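PDB 3FKJ: putative phosphosugar isomerases from Salmonella typhimurium LT2, which probably binds phosphorylated sugar derivatives through its SIS domains and may act as a sugar isomerase. Local coordinates for residues Q194-A205 / C319-L328. Sequence-based numbering, arbitrary orientation.
Sequences QRQVQEDAQRFA and CVLDVYNLAL
In the second parallel alpha/beta unit of this SIS-family protein, helices 198-208 and 313-331 pack against each other beside the sheet, and Ala201 and Ala327 illustrate how small residues let two helices come close. The axes of their short segments approach to 8.1 Å and cross at -38°, with the CB of Ala327 3.3 Å from the carbonyl O of Ala201. Tyr324, with CG beside its backbone N (chi1 -70°), reaches across to helix 198-208, and the CB of Ala201 lies over one face of its ring, offset toward the rim, in a CH-pi contact. The hydroxyl OH of Tyr324 donates to the anti lone pair of Asp200 OD2, 2.7 Å away, the carboxylate standing steeply to the ring plane. The other oxygen, OD1, takes a salt bridge from Arg203 NH2, so the carboxylate is held at both oxygens. Tyr324 also presents an edge to the face of Phe204 in a T-shaped stack, planes at 84°. Toward the start of helix 198-208, Val197 straddles two neighbours: its CG2 lies 3.7 Å from Val323 CG1, while its CB sits 3.8 Å from Tyr324 CE1, the two side chains crossing at about a right angle. Beyond it, the extended chain of Gln194 sends NE2 to the O of Cys319 at 3.0 Å, a nearly straight bond arriving from above the carbonyl plane; a water links the same NE2 to Asp322 OD2. Gln292 of strand 290-295 also bonds Asp200 OD2 and touches Tyr324 and Phe204, tying this polar and aromatic cluster to the sheet, while helix 223-238 meets Leu328 through Gln238.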
loop_
_atom_site.group_PDB
_atom_site.type_symbol
_atom_site.label_atom_id
_atom_site.label_comp_id
_atom_site.label_asym_id
_atom_site.label_seq_id
_atom_site.Cartn_x
_atom_site.Cartn_y
_atom_site.Cartn_z
ATOM N N GLN A 194 -12.997 17.391 -17.290
ATOM C CA GLN A 194 -12.329 18.582 -16.807
ATOM C C GLN A 194 -13.193 19.838 -17.005
ATOM O O GLN A 194 -13.230 20.736 -16.132
ATOM C CB GLN A 194 -10.980 18.741 -17.494
ATOM C CG GLN A 194 -9.943 17.746 -17.025
ATOM C CD GLN A 194 -8.588 17.983 -17.639
ATOM O OE1 GLN A 194 -8.482 18.578 -18.720
ATOM N NE2 GLN A 194 -7.538 17.509 -16.963
ATOM N N ARG A 195 -13.888 19.916 -18.136
ATOM C CA ARG A 195 -14.798 21.028 -18.360
ATOM C C ARG A 195 -15.977 20.972 -17.384
ATOM O O ARG A 195 -16.333 21.952 -16.767
ATOM C CB ARG A 195 -15.313 21.018 -19.793
ATOM C CG ARG A 195 -16.150 22.257 -20.152
ATOM C CD ARG A 195 -17.244 21.925 -21.157
ATOM N NE ARG A 195 -16.752 21.062 -22.236
ATOM C CZ ARG A 195 -16.943 19.746 -22.333
ATOM N NH1 ARG A 195 -17.624 19.073 -21.396
ATOM N NH2 ARG A 195 -16.435 19.090 -23.379
ATOM N N GLN A 196 -16.579 19.808 -17.258
ATOM C CA GLN A 196 -17.703 19.599 -16.355
ATOM C C GLN A 196 -17.455 19.995 -14.889
ATOM O O GLN A 196 -18.391 20.394 -14.205
ATOM C CB GLN A 196 -18.108 18.130 -16.457
ATOM C CG GLN A 196 -19.232 17.654 -15.571
ATOM C CD GLN A 196 -19.624 16.218 -15.901
ATOM O OE1 GLN A 196 -19.074 15.595 -16.828
ATOM N NE2 GLN A 196 -20.574 15.683 -15.146
ATOM N N VAL A 197 -16.212 19.899 -14.397
ATOM C CA VAL A 197 -15.941 20.142 -12.963
ATOM C C VAL A 197 -15.485 21.571 -12.602
ATOM O O VAL A 197 -15.253 21.853 -11.420
ATOM C CB VAL A 197 -14.899 19.158 -12.418
ATOM C CG1 VAL A 197 -15.334 17.726 -12.705
ATOM C CG2 VAL A 197 -13.541 19.449 -12.994
ATOM N N GLN A 198 -15.368 22.459 -13.596
ATOM C CA GLN A 198 -14.843 23.820 -13.376
ATOM C C GLN A 198 -15.587 24.540 -12.274
ATOM O O GLN A 198 -14.985 25.180 -11.426
ATOM C CB GLN A 198 -14.929 24.688 -14.638
ATOM C CG GLN A 198 -14.121 24.178 -15.837
ATOM C CD GLN A 198 -12.625 24.127 -15.586
ATOM O OE1 GLN A 198 -12.079 24.950 -14.839
ATOM N NE2 GLN A 198 -11.945 23.152 -16.213
ATOM N N GLU A 199 -16.907 24.440 -12.293
ATOM C CA GLU A 199 -17.724 25.183 -11.342
ATOM C C GLU A 199 -17.562 24.585 -9.963
ATOM O O GLU A 199 -17.279 25.290 -9.002
ATOM C CB GLU A 199 -19.193 25.137 -11.764
ATOM C CG GLU A 199 -20.090 26.156 -11.096
ATOM C CD GLU A 199 -21.423 26.355 -11.837
ATOM O OE1 GLU A 199 -21.698 25.634 -12.825
ATOM O OE2 GLU A 199 -22.207 27.246 -11.430
ATOM N N ASP A 200 -17.732 23.269 -9.878
ATOM C CA ASP A 200 -17.576 22.563 -8.601
ATOM C C ASP A 200 -16.201 22.829 -7.969
ATOM O O ASP A 200 -16.122 23.066 -6.767
ATOM C CB ASP A 200 -17.820 21.058 -8.765
ATOM C CG ASP A 200 -17.921 20.331 -7.427
ATOM O OD1 ASP A 200 -18.769 20.714 -6.612
ATOM O OD2 ASP A 200 -17.145 19.376 -7.182
ATOM N N ALA A 201 -15.154 22.831 -8.796
ATOM C CA ALA A 201 -13.771 23.031 -8.357
ATOM C C ALA A 201 -13.576 24.387 -7.711
ATOM O O ALA A 201 -12.879 24.503 -6.702
ATOM C CB ALA A 201 -12.829 22.874 -9.530
ATOM N N GLN A 202 -14.193 25.407 -8.300
ATOM C CA GLN A 202 -14.196 26.771 -7.745
ATOM C C GLN A 202 -14.834 26.854 -6.371
ATOM O O GLN A 202 -14.374 27.562 -5.486
ATOM C CB GLN A 202 -14.949 27.732 -8.682
ATOM C CG GLN A 202 -14.188 28.127 -9.921
ATOM C CD GLN A 202 -12.741 28.430 -9.604
ATOM O OE1 GLN A 202 -12.455 29.218 -8.708
ATOM N NE2 GLN A 202 -11.819 27.763 -10.299
ATOM N N ARG A 203 -15.930 26.140 -6.231
ATOM C CA ARG A 203 -16.745 26.162 -5.038
ATOM C C ARG A 203 -15.992 25.377 -3.917
ATOM O O ARG A 203 -15.941 25.793 -2.736
ATOM C CB ARG A 203 -18.113 25.606 -5.475
ATOM C CG ARG A 203 -19.173 25.420 -4.437
ATOM C CD ARG A 203 -19.439 23.922 -4.183
ATOM N NE ARG A 203 -18.727 23.456 -2.998
ATOM C CZ ARG A 203 -17.862 22.439 -2.927
ATOM N NH1 ARG A 203 -17.299 22.192 -1.747
ATOM N NH2 ARG A 203 -17.564 21.651 -3.980
ATOM N N PHE A 204 -15.357 24.278 -4.323
ATOM C CA PHE A 204 -14.435 23.507 -3.494
ATOM C C PHE A 204 -13.266 24.347 -2.939
ATOM O O PHE A 204 -13.033 24.386 -1.705
ATOM C CB PHE A 204 -13.906 22.330 -4.318
ATOM C CG PHE A 204 -12.754 21.605 -3.686
ATOM C CD1 PHE A 204 -12.969 20.635 -2.723
ATOM C CD2 PHE A 204 -11.452 21.883 -4.060
ATOM C CE1 PHE A 204 -11.934 19.977 -2.157
ATOM C CE2 PHE A 204 -10.391 21.194 -3.488
ATOM C CZ PHE A 204 -10.626 20.248 -2.547
ATOM N N ALA A 205 -12.532 24.993 -3.846
ATOM C CA ALA A 205 -11.420 25.883 -3.478
ATOM C C ALA A 205 -11.849 26.908 -2.425
ATOM O O ALA A 205 -11.224 27.006 -1.373
ATOM C CB ALA A 205 -10.889 26.574 -4.697
ATOM N N CYS A 319 -6.567 13.082 -13.783
ATOM C CA CYS A 319 -6.826 14.212 -14.667
ATOM C C CYS A 319 -7.845 15.223 -14.128
ATOM O O CYS A 319 -7.626 16.430 -14.215
ATOM C CB CYS A 319 -7.274 13.712 -16.045
ATOM S SG CYS A 319 -6.045 12.680 -16.886
ATOM N N VAL A 320 -8.946 14.730 -13.581
ATOM C CA VAL A 320 -10.019 15.598 -13.094
ATOM C C VAL A 320 -9.515 16.416 -11.903
ATOM O O VAL A 320 -9.852 17.592 -11.768
ATOM C CB VAL A 320 -11.290 14.769 -12.730
ATOM C CG1 VAL A 320 -12.199 15.532 -11.767
ATOM C CG2 VAL A 320 -12.052 14.353 -14.017
ATOM N N LEU A 321 -8.677 15.789 -11.068
ATOM C CA LEU A 321 -8.087 16.436 -9.896
ATOM C C LEU A 321 -7.221 17.641 -10.232
ATOM O O LEU A 321 -7.137 18.562 -9.425
ATOM C CB LEU A 321 -7.286 15.410 -9.031
ATOM C CG LEU A 321 -8.095 14.498 -8.100
ATOM C CD1 LEU A 321 -7.252 13.333 -7.580
ATOM C CD2 LEU A 321 -8.712 15.302 -6.950
ATOM N N ASP A 322 -6.590 17.656 -11.408
ATOM C CA ASP A 322 -5.793 18.823 -11.853
ATOM C C ASP A 322 -6.599 20.093 -11.729
ATOM O O ASP A 322 -6.054 21.144 -11.376
ATOM C CB ASP A 322 -5.308 18.681 -13.301
ATOM C CG ASP A 322 -4.054 17.805 -13.441
ATOM O OD1 ASP A 322 -3.352 17.572 -12.443
ATOM O OD2 ASP A 322 -3.752 17.358 -14.568
ATOM N N VAL A 323 -7.902 19.978 -11.985
ATOM C CA VAL A 323 -8.799 21.143 -11.980
ATOM C C VAL A 323 -9.025 21.592 -10.543
ATOM O O VAL A 323 -8.853 22.759 -10.230
ATOM C CB VAL A 323 -10.164 20.864 -12.727
ATOM C CG1 VAL A 323 -11.070 22.126 -12.737
ATOM C CG2 VAL A 323 -9.903 20.321 -14.150
ATOM N N TYR A 324 -9.364 20.653 -9.658
ATOM C CA TYR A 324 -9.573 20.992 -8.264
ATOM C C TYR A 324 -8.289 21.518 -7.631
ATOM O O TYR A 324 -8.343 22.462 -6.870
ATOM C CB TYR A 324 -10.072 19.789 -7.480
ATOM C CG TYR A 324 -11.470 19.382 -7.832
ATOM C CD1 TYR A 324 -11.710 18.532 -8.898
ATOM C CD2 TYR A 324 -12.554 19.844 -7.095
ATOM C CE1 TYR A 324 -12.995 18.156 -9.240
ATOM C CE2 TYR A 324 -13.835 19.463 -7.420
ATOM C CZ TYR A 324 -14.058 18.615 -8.498
ATOM O OH TYR A 324 -15.346 18.217 -8.843
ATOM N N ASN A 325 -7.153 20.892 -7.955
ATOM C CA ASN A 325 -5.843 21.294 -7.428
ATOM C C ASN A 325 -5.407 22.709 -7.765
ATOM O O ASN A 325 -4.826 23.392 -6.908
ATOM C CB ASN A 325 -4.739 20.332 -7.845
ATOM C CG ASN A 325 -4.985 18.931 -7.376
ATOM O OD1 ASN A 325 -5.815 18.700 -6.509
ATOM N ND2 ASN A 325 -4.272 17.976 -7.956
ATOM N N LEU A 326 -5.657 23.141 -9.002
ATOM C CA LEU A 326 -5.386 24.526 -9.395
ATOM C C LEU A 326 -6.349 25.484 -8.679
ATOM O O LEU A 326 -5.939 26.506 -8.125
ATOM C CB LEU A 326 -5.505 24.693 -10.916
ATOM C CG LEU A 326 -4.867 25.918 -11.577
ATOM C CD1 LEU A 326 -3.363 25.911 -11.346
ATOM C CD2 LEU A 326 -5.194 25.940 -13.047
ATOM N N ALA A 327 -7.636 25.169 -8.704
ATOM C CA ALA A 327 -8.618 25.980 -7.989
ATOM C C ALA A 327 -8.256 26.162 -6.500
ATOM O O ALA A 327 -8.359 27.266 -5.959
ATOM C CB ALA A 327 -10.001 25.383 -8.133
ATOM N N LEU A 328 -7.816 25.084 -5.840
ATOM C CA LEU A 328 -7.472 25.143 -4.414
ATOM C C LEU A 328 -6.216 25.965 -4.196
ATOM O O LEU A 328 -6.198 26.882 -3.348
ATOM C CB LEU A 328 -7.291 23.760 -3.842
ATOM C CG LEU A 328 -7.042 23.662 -2.354
ATOM C CD1 LEU A 328 -8.284 24.180 -1.630
ATOM C CD2 LEU A 328 -6.713 22.217 -1.988
HETATM O O HOH W 1 -4.655 17.750 -17.104
HETATM O O HOH W 2 -9.930 29.225 -6.857
#